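Local coordinates for protein Ent-copalyl diphosphate synthase (Streptomyces platensis, PDB 5BP8) that is a bacterial class II terpene cyclase, a mainly helical protein with a domain related to squalene-hopene cyclase, at residues Q264-N269 and P402-A407; G493-H496 and A502-T505. All coordinates share one frame; numbering follows the deposited sequence.

From the N terminus, the chain runs through ten helices before helix 260-274, where interaction 1 opens. It closes a long loop: 132 residues, many of them helical, separate residues 264-269 from the start of helix 402-416. Interaction 2 opens only later and spans a much shorter loop, the five residues between 493-496 and 502-505, at the entry to the last helix, 504-518. The two contacts follow one another in series, neither nested nor crossed, yet in space their centres are about 11 Å apart and they touch. Trp-495 CH2 lies 3.4 Å from Tyr-404 OH and 3.8 Å from Trp-266 NE1. Together they tie helices 260-274, 402-416 and 504-518 around one aromatic cluster.

Interaction 1 (Q264-N269 and P402-A407); sequences QAWVLN and PYYATA
Trp-266 and Tyr-404 make a slender contact of two aromatic side chains, joined through one weak hydrogen bond, between helix 260-274 and the first turn of helix 402-416, whose backbones stand well apart here. The nearest CA atoms, those of these same two residues, are 12.7 Å apart, so the aromatic side chains alone bridge the gap. The indole presents its pyrrole edge, and the phenol hydroxyl arrives there close to the indole plane. In the weak bond, Trp-266 NE1 donates to Tyr-404 OH over 3.4 Å at an N-H...O angle of 151°. The two side chains cross at about a right angle. On the tyrosine, CG stands anti to the backbone N (chi1 179°), which sends the phenol straight out from its helix toward the indole.

The helices belong to the helical-barrel architecture of the squalene-hopene cyclase family, and residues 402-407 lie in the part of the chain related to its C-terminal domain. The two rings have further aromatic company there: His-399 stacks on Tyr-404, while His-354 and Phe-262 meet Trp-266, the latter edge-to-face.

Behind Tyr-404 the helix start is tied down by Thr-406, whose OG1 donates to Pro-402 O over 2.6 Å. Thr-406 N reaches the same carbonyl oxygen from the opposite face of its plane, and that oxygen is thus gripped twice within a single turn.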
ATOM      1  N   GLN A 264       5.304  -2.877 -12.056  1.00 18.20           N
ATOM      2  CA  GLN A 264       6.212  -2.885 -13.226  1.00 19.10           C
ATOM      3  C   GLN A 264       7.313  -1.833 -13.057  1.00 19.77           C
ATOM      4  O   GLN A 264       8.494  -2.150 -13.229  1.00 20.81           O
ATOM      5  CB  GLN A 264       5.457  -2.664 -14.522  1.00 19.40           C
ATOM      6  CG  GLN A 264       4.620  -3.862 -14.908  1.00 20.19           C
ATOM      7  CD  GLN A 264       3.761  -3.670 -16.148  1.00 21.40           C
ATOM      8  OE1 GLN A 264       3.397  -2.554 -16.536  1.00 21.81           O
ATOM      9  NE2 GLN A 264       3.362  -4.786 -16.737  1.00 23.41           N
ATOM     10  N   ALA A 265       6.929  -0.611 -12.686  1.00 19.34           N
ATOM     11  CA  ALA A 265       7.910   0.477 -12.532  1.00 20.75           C
ATOM     12  C   ALA A 265       8.877   0.236 -11.379  1.00 21.97           C
ATOM     13  O   ALA A 265      10.087   0.457 -11.499  1.00 21.40           O
ATOM     14  CB  ALA A 265       7.194   1.790 -12.330  1.00 20.85           C
ATOM     15  N   TRP A 266       8.338  -0.200 -10.243  1.00 22.12           N
ATOM     16  CA  TRP A 266       9.180  -0.423  -9.072  1.00 23.15           C
ATOM     17  C   TRP A 266      10.161  -1.589  -9.306  1.00 22.99           C
ATOM     18  O   TRP A 266      11.342  -1.488  -8.963  1.00 22.60           O
ATOM     19  CB  TRP A 266       8.345  -0.614  -7.789  1.00 23.66           C
ATOM     20  CG  TRP A 266       8.096   0.700  -6.951  1.00 24.83           C
ATOM     21  CD1 TRP A 266       8.625   0.987  -5.719  1.00 25.09           C
ATOM     22  CD2 TRP A 266       7.282   1.860  -7.309  1.00 25.48           C
ATOM     23  NE1 TRP A 266       8.182   2.213  -5.277  1.00 25.13           N
ATOM     24  CE2 TRP A 266       7.361   2.778  -6.222  1.00 26.02           C
ATOM     25  CE3 TRP A 266       6.525   2.215  -8.442  1.00 24.20           C
ATOM     26  CZ2 TRP A 266       6.672   4.027  -6.214  1.00 25.81           C
ATOM     27  CZ3 TRP A 266       5.790   3.460  -8.415  1.00 25.93           C
ATOM     28  CH2 TRP A 266       5.890   4.343  -7.320  1.00 25.43           C
ATOM     29  N   VAL A 267       9.691  -2.663  -9.929  1.00 22.90           N
ATOM     30  CA  VAL A 267      10.554  -3.772 -10.280  1.00 24.42           C
ATOM     31  C   VAL A 267      11.657  -3.310 -11.234  1.00 24.84           C
ATOM     32  O   VAL A 267      12.848  -3.583 -10.999  1.00 24.36           O
ATOM     33  CB  VAL A 267       9.782  -4.950 -10.904  1.00 25.47           C
ATOM     34  CG1 VAL A 267      10.755  -5.969 -11.472  1.00 27.97           C
ATOM     35  CG2 VAL A 267       8.883  -5.619  -9.861  1.00 24.96           C
ATOM     36  N   LEU A 268      11.274  -2.608 -12.302  1.00 23.96           N
ATOM     37  CA  LEU A 268      12.273  -2.106 -13.239  1.00 25.08           C
ATOM     38  C   LEU A 268      13.274  -1.141 -12.597  1.00 24.44           C
ATOM     39  O   LEU A 268      14.486  -1.229 -12.858  1.00 25.45           O
ATOM     40  CB  LEU A 268      11.587  -1.447 -14.430  1.00 25.41           C
ATOM     41  CG  LEU A 268      10.911  -2.406 -15.397  1.00 26.62           C
ATOM     42  CD1 LEU A 268      10.028  -1.629 -16.347  1.00 26.83           C
ATOM     43  CD2 LEU A 268      11.985  -3.204 -16.139  1.00 28.10           C
ATOM     44  N   ASN A 269      12.807  -0.239 -11.732  1.00 23.76           N
ATOM     45  CA  ASN A 269      13.728   0.701 -11.073  1.00 23.09           C
ATOM     46  C   ASN A 269      14.655   0.040 -10.071  1.00 23.81           C
ATOM     47  O   ASN A 269      15.826   0.409  -9.961  1.00 23.12           O
ATOM     48  CB  ASN A 269      12.996   1.892 -10.434  1.00 22.75           C
ATOM     49  CG  ASN A 269      12.411   2.833 -11.480  1.00 23.36           C
ATOM     50  OD1 ASN A 269      12.969   3.007 -12.575  1.00 22.90           O
ATOM     51  ND2 ASN A 269      11.270   3.434 -11.157  1.00 22.82           N
ATOM     52  N   PRO A 402       9.962   4.291   8.301  1.00 19.86           N
ATOM     53  CA  PRO A 402      10.934   5.332   7.960  1.00 19.79           C
ATOM     54  C   PRO A 402      12.054   4.814   7.063  1.00 20.30           C
ATOM     55  O   PRO A 402      12.800   5.629   6.451  1.00 20.17           O
ATOM     56  CB  PRO A 402      11.468   5.756   9.306  1.00 20.37           C
ATOM     57  CG  PRO A 402      11.337   4.570  10.177  1.00 20.67           C
ATOM     58  CD  PRO A 402      10.125   3.824   9.697  1.00 19.57           C
ATOM     59  N   TYR A 403      12.204   3.490   6.983  1.00 19.18           N
ATOM     60  CA  TYR A 403      13.245   2.900   6.133  1.00 20.03           C
ATOM     61  C   TYR A 403      12.920   3.098   4.662  1.00 20.36           C
ATOM     62  O   TYR A 403      13.832   3.361   3.864  1.00 19.74           O
ATOM     63  CB  TYR A 403      13.513   1.439   6.519  1.00 20.57           C
ATOM     64  CG  TYR A 403      13.935   1.404   7.970  1.00 21.45           C
ATOM     65  CD1 TYR A 403      15.206   1.864   8.369  1.00 23.12           C
ATOM     66  CD2 TYR A 403      13.048   1.011   8.962  1.00 22.70           C
ATOM     67  CE1 TYR A 403      15.565   1.887   9.709  1.00 24.28           C
ATOM     68  CE2 TYR A 403      13.408   1.027  10.294  1.00 22.93           C
ATOM     69  CZ  TYR A 403      14.657   1.470  10.667  1.00 24.66           C
ATOM     70  OH  TYR A 403      14.967   1.486  12.013  1.00 26.22           O
ATOM     71  N   TYR A 404      11.638   3.007   4.302  1.00 19.14           N
ATOM     72  CA  TYR A 404      11.211   3.326   2.925  1.00 19.63           C
ATOM     73  C   TYR A 404      11.489   4.790   2.597  1.00 20.12           C
ATOM     74  O   TYR A 404      12.156   5.098   1.576  1.00 21.19           O
ATOM     75  CB  TYR A 404       9.721   3.059   2.714  1.00 19.32           C
ATOM     76  CG  TYR A 404       9.234   3.398   1.324  1.00 19.00           C
ATOM     77  CD1 TYR A 404       9.663   2.667   0.243  1.00 19.98           C
ATOM     78  CD2 TYR A 404       8.347   4.446   1.100  1.00 19.31           C
ATOM     79  CE1 TYR A 404       9.221   2.953  -1.038  1.00 21.23           C
ATOM     80  CE2 TYR A 404       7.897   4.751  -0.193  1.00 19.90           C
ATOM     81  CZ  TYR A 404       8.358   4.009  -1.254  1.00 20.22           C
ATOM     82  OH  TYR A 404       7.959   4.201  -2.554  1.00 20.42           O
ATOM     83  N   ALA A 405      10.958   5.682   3.435  1.00 19.94           N
ATOM     84  CA  ALA A 405      11.008   7.135   3.165  1.00 20.77           C
ATOM     85  C   ALA A 405      12.462   7.622   3.105  1.00 21.04           C
ATOM     86  O   ALA A 405      12.861   8.361   2.167  1.00 20.40           O
ATOM     87  CB  ALA A 405      10.230   7.896   4.213  1.00 20.94           C
ATOM     88  N   THR A 406      13.274   7.116   4.030  1.00 20.45           N
ATOM     89  CA  THR A 406      14.673   7.561   4.105  1.00 21.38           C
ATOM     90  C   THR A 406      15.481   7.067   2.901  1.00 21.86           C
ATOM     91  O   THR A 406      16.298   7.817   2.335  1.00 23.62           O
ATOM     92  CB  THR A 406      15.322   7.116   5.425  1.00 20.94           C
ATOM     93  OG1 THR A 406      14.540   7.617   6.520  1.00 19.75           O
ATOM     94  CG2 THR A 406      16.744   7.700   5.555  1.00 21.45           C
ATOM     95  N   ALA A 407      15.258   5.823   2.493  1.00 21.28           N
ATOM     96  CA  ALA A 407      15.909   5.307   1.306  1.00 22.19           C
ATOM     97  C   ALA A 407      15.500   6.105   0.078  1.00 22.93           C
ATOM     98  O   ALA A 407      16.390   6.519  -0.705  1.00 22.13           O
ATOM     99  CB  ALA A 407      15.601   3.849   1.079  1.00 22.13           C
TER

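Interaction 2 (G493-H496 and A502-T505); sequences GLWH and APVT
Pro-503 lies across one face of the Trp-495 indole, and this pairing is the close-packed half of the contact. The proline CG stands over the five-membered ring, 3.7 Å from its centroid and 23° off the ring normal, in a CH-pi arrangement displaced toward the rim. Its neighbour CD lies over the same face, above the ring atom CD1 of Trp-495 at 3.2 Å, a short, tight approach for two carbons. The pyrrole half of the indole carries the contact: Pro-503 CG is 3.4 Å from Trp-495 NE1, whereas the benzo half runs on past the proline. Chi1 of -64° places CG of Trp-495 anti to its carbonyl carbon, bringing the indole across to the proline at about a right angle. The ring is held from its polar edge as well, since NE1 is hydrogen-bonded to Glu-450 OE2 on helix 449-461; this bond would resist rotation of the indole under the proline.

The other half is looser and made almost wholly of backbone. Gly-493 CA comes 3.6 Å from Ala-502 N, and the Ala-502 CB methyl rests 3.8 Å from Gly-493 CA, with no larger group taking part. Gly-493 is also the one touching residue that is partly exposed, so this end lies nearer the solvent, while the Trp-Pro end is buried.

Between the two segments, Leu-494 and Trp-495 stand opposite the single residue Tyr-501, a classic beta bulge in the antiparallel pair of short strands 495-496 and 500-501; Pro-503, at the N-cap, then turns the chain out of this small hairpin and into the closing helix 504-518.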
ATOM      1  N   GLY A 493       2.786  -6.461   5.621  1.00 16.89           N
ATOM      2  CA  GLY A 493       2.280  -5.299   4.921  1.00 16.55           C
ATOM      3  C   GLY A 493       2.695  -4.015   5.622  1.00 17.19           C
ATOM      4  O   GLY A 493       2.481  -3.859   6.820  1.00 17.23           O
ATOM      5  N   LEU A 494       3.316  -3.108   4.873  1.00 15.75           N
ATOM      6  CA  LEU A 494       3.768  -1.829   5.401  1.00 15.79           C
ATOM      7  C   LEU A 494       3.292  -0.623   4.571  1.00 16.13           C
ATOM      8  O   LEU A 494       3.448   0.517   4.993  1.00 17.03           O
ATOM      9  CB  LEU A 494       5.290  -1.822   5.480  1.00 16.13           C
ATOM     10  CG  LEU A 494       5.963  -2.888   6.360  1.00 16.44           C
ATOM     11  CD1 LEU A 494       7.459  -2.755   6.242  1.00 17.36           C
ATOM     12  CD2 LEU A 494       5.545  -2.700   7.801  1.00 17.25           C
ATOM     13  N   TRP A 495       2.756  -0.874   3.389  1.00 16.04           N
ATOM     14  CA  TRP A 495       2.266   0.192   2.523  1.00 15.97           C
ATOM     15  C   TRP A 495       0.879   0.616   2.910  1.00 16.71           C
ATOM     16  O   TRP A 495      -0.001  -0.238   3.089  1.00 16.90           O
ATOM     17  CB  TRP A 495       2.287  -0.252   1.067  1.00 16.18           C
ATOM     18  CG  TRP A 495       3.662  -0.523   0.559  1.00 17.66           C
ATOM     19  CD1 TRP A 495       4.476  -1.547   0.903  1.00 17.78           C
ATOM     20  CD2 TRP A 495       4.380   0.253  -0.409  1.00 18.42           C
ATOM     21  NE1 TRP A 495       5.652  -1.460   0.232  1.00 19.13           N
ATOM     22  CE2 TRP A 495       5.622  -0.370  -0.592  1.00 18.58           C
ATOM     23  CE3 TRP A 495       4.085   1.411  -1.128  1.00 19.54           C
ATOM     24  CZ2 TRP A 495       6.606   0.145  -1.453  1.00 19.47           C
ATOM     25  CZ3 TRP A 495       5.071   1.934  -1.994  1.00 21.10           C
ATOM     26  CH2 TRP A 495       6.302   1.283  -2.149  1.00 19.63           C
ATOM     27  N   HIS A 496       0.649   1.919   3.029  1.00 17.31           N
ATOM     28  CA  HIS A 496      -0.675   2.401   3.449  1.00 17.82           C
ATOM     29  C   HIS A 496      -1.768   2.178   2.411  1.00 17.98           C
ATOM     30  O   HIS A 496      -1.645   2.605   1.251  1.00 17.18           O
ATOM     31  CB  HIS A 496      -0.653   3.884   3.807  1.00 19.36           C
ATOM     32  CG  HIS A 496       0.033   4.182   5.101  1.00 21.24           C
ATOM     33  ND1 HIS A 496       0.249   5.467   5.541  1.00 25.97           N
ATOM     34  CD2 HIS A 496       0.579   3.371   6.036  1.00 21.80           C
ATOM     35  CE1 HIS A 496       0.897   5.435   6.698  1.00 25.42           C
ATOM     36  NE2 HIS A 496       1.089   4.174   7.031  1.00 22.35           N
ATOM     37  N   ALA A 502       1.195  -5.593   1.533  1.00 16.19           N
ATOM     38  CA  ALA A 502       2.504  -6.064   1.079  1.00 17.10           C
ATOM     39  C   ALA A 502       2.508  -6.331  -0.423  1.00 16.58           C
ATOM     40  O   ALA A 502       1.899  -7.325  -0.903  1.00 16.56           O
ATOM     41  CB  ALA A 502       2.921  -7.338   1.814  1.00 18.11           C
ATOM     42  N   PRO A 503       3.196  -5.466  -1.170  1.00 16.27           N
ATOM     43  CA  PRO A 503       3.421  -5.738  -2.596  1.00 17.02           C
ATOM     44  C   PRO A 503       4.634  -6.666  -2.731  1.00 17.73           C
ATOM     45  O   PRO A 503       5.815  -6.221  -2.761  1.00 17.53           O
ATOM     46  CB  PRO A 503       3.650  -4.369  -3.164  1.00 17.08           C
ATOM     47  CG  PRO A 503       4.402  -3.642  -2.065  1.00 16.79           C
ATOM     48  CD  PRO A 503       3.848  -4.215  -0.759  1.00 17.24           C
ATOM     49  N   VAL A 504       4.338  -7.957  -2.778  1.00 17.53           N
ATOM     50  CA  VAL A 504       5.338  -8.994  -2.547  1.00 18.94           C
ATOM     51  C   VAL A 504       6.438  -8.983  -3.629  1.00 18.88           C
ATOM     52  O   VAL A 504       7.607  -9.140  -3.330  1.00 18.89           O
ATOM     53  CB  VAL A 504       4.662 -10.389  -2.458  1.00 19.53           C
ATOM     54  CG1 VAL A 504       5.693 -11.513  -2.456  1.00 20.07           C
ATOM     55  CG2 VAL A 504       3.737 -10.466  -1.231  1.00 20.51           C
ATOM     56  N   THR A 505       6.054  -8.767  -4.873  1.00 18.47           N
ATOM     57  CA  THR A 505       7.028  -8.827  -5.968  1.00 18.73           C
ATOM     58  C   THR A 505       7.920  -7.591  -5.893  1.00 18.68           C
ATOM     59  O   THR A 505       9.132  -7.662  -6.120  1.00 19.36           O
ATOM     60  CB  THR A 505       6.321  -8.921  -7.306  1.00 19.61           C
ATOM     61  OG1 THR A 505       5.478 -10.095  -7.305  1.00 20.49           O
ATOM     62  CG2 THR A 505       7.326  -8.993  -8.454  1.00 20.64           C
TER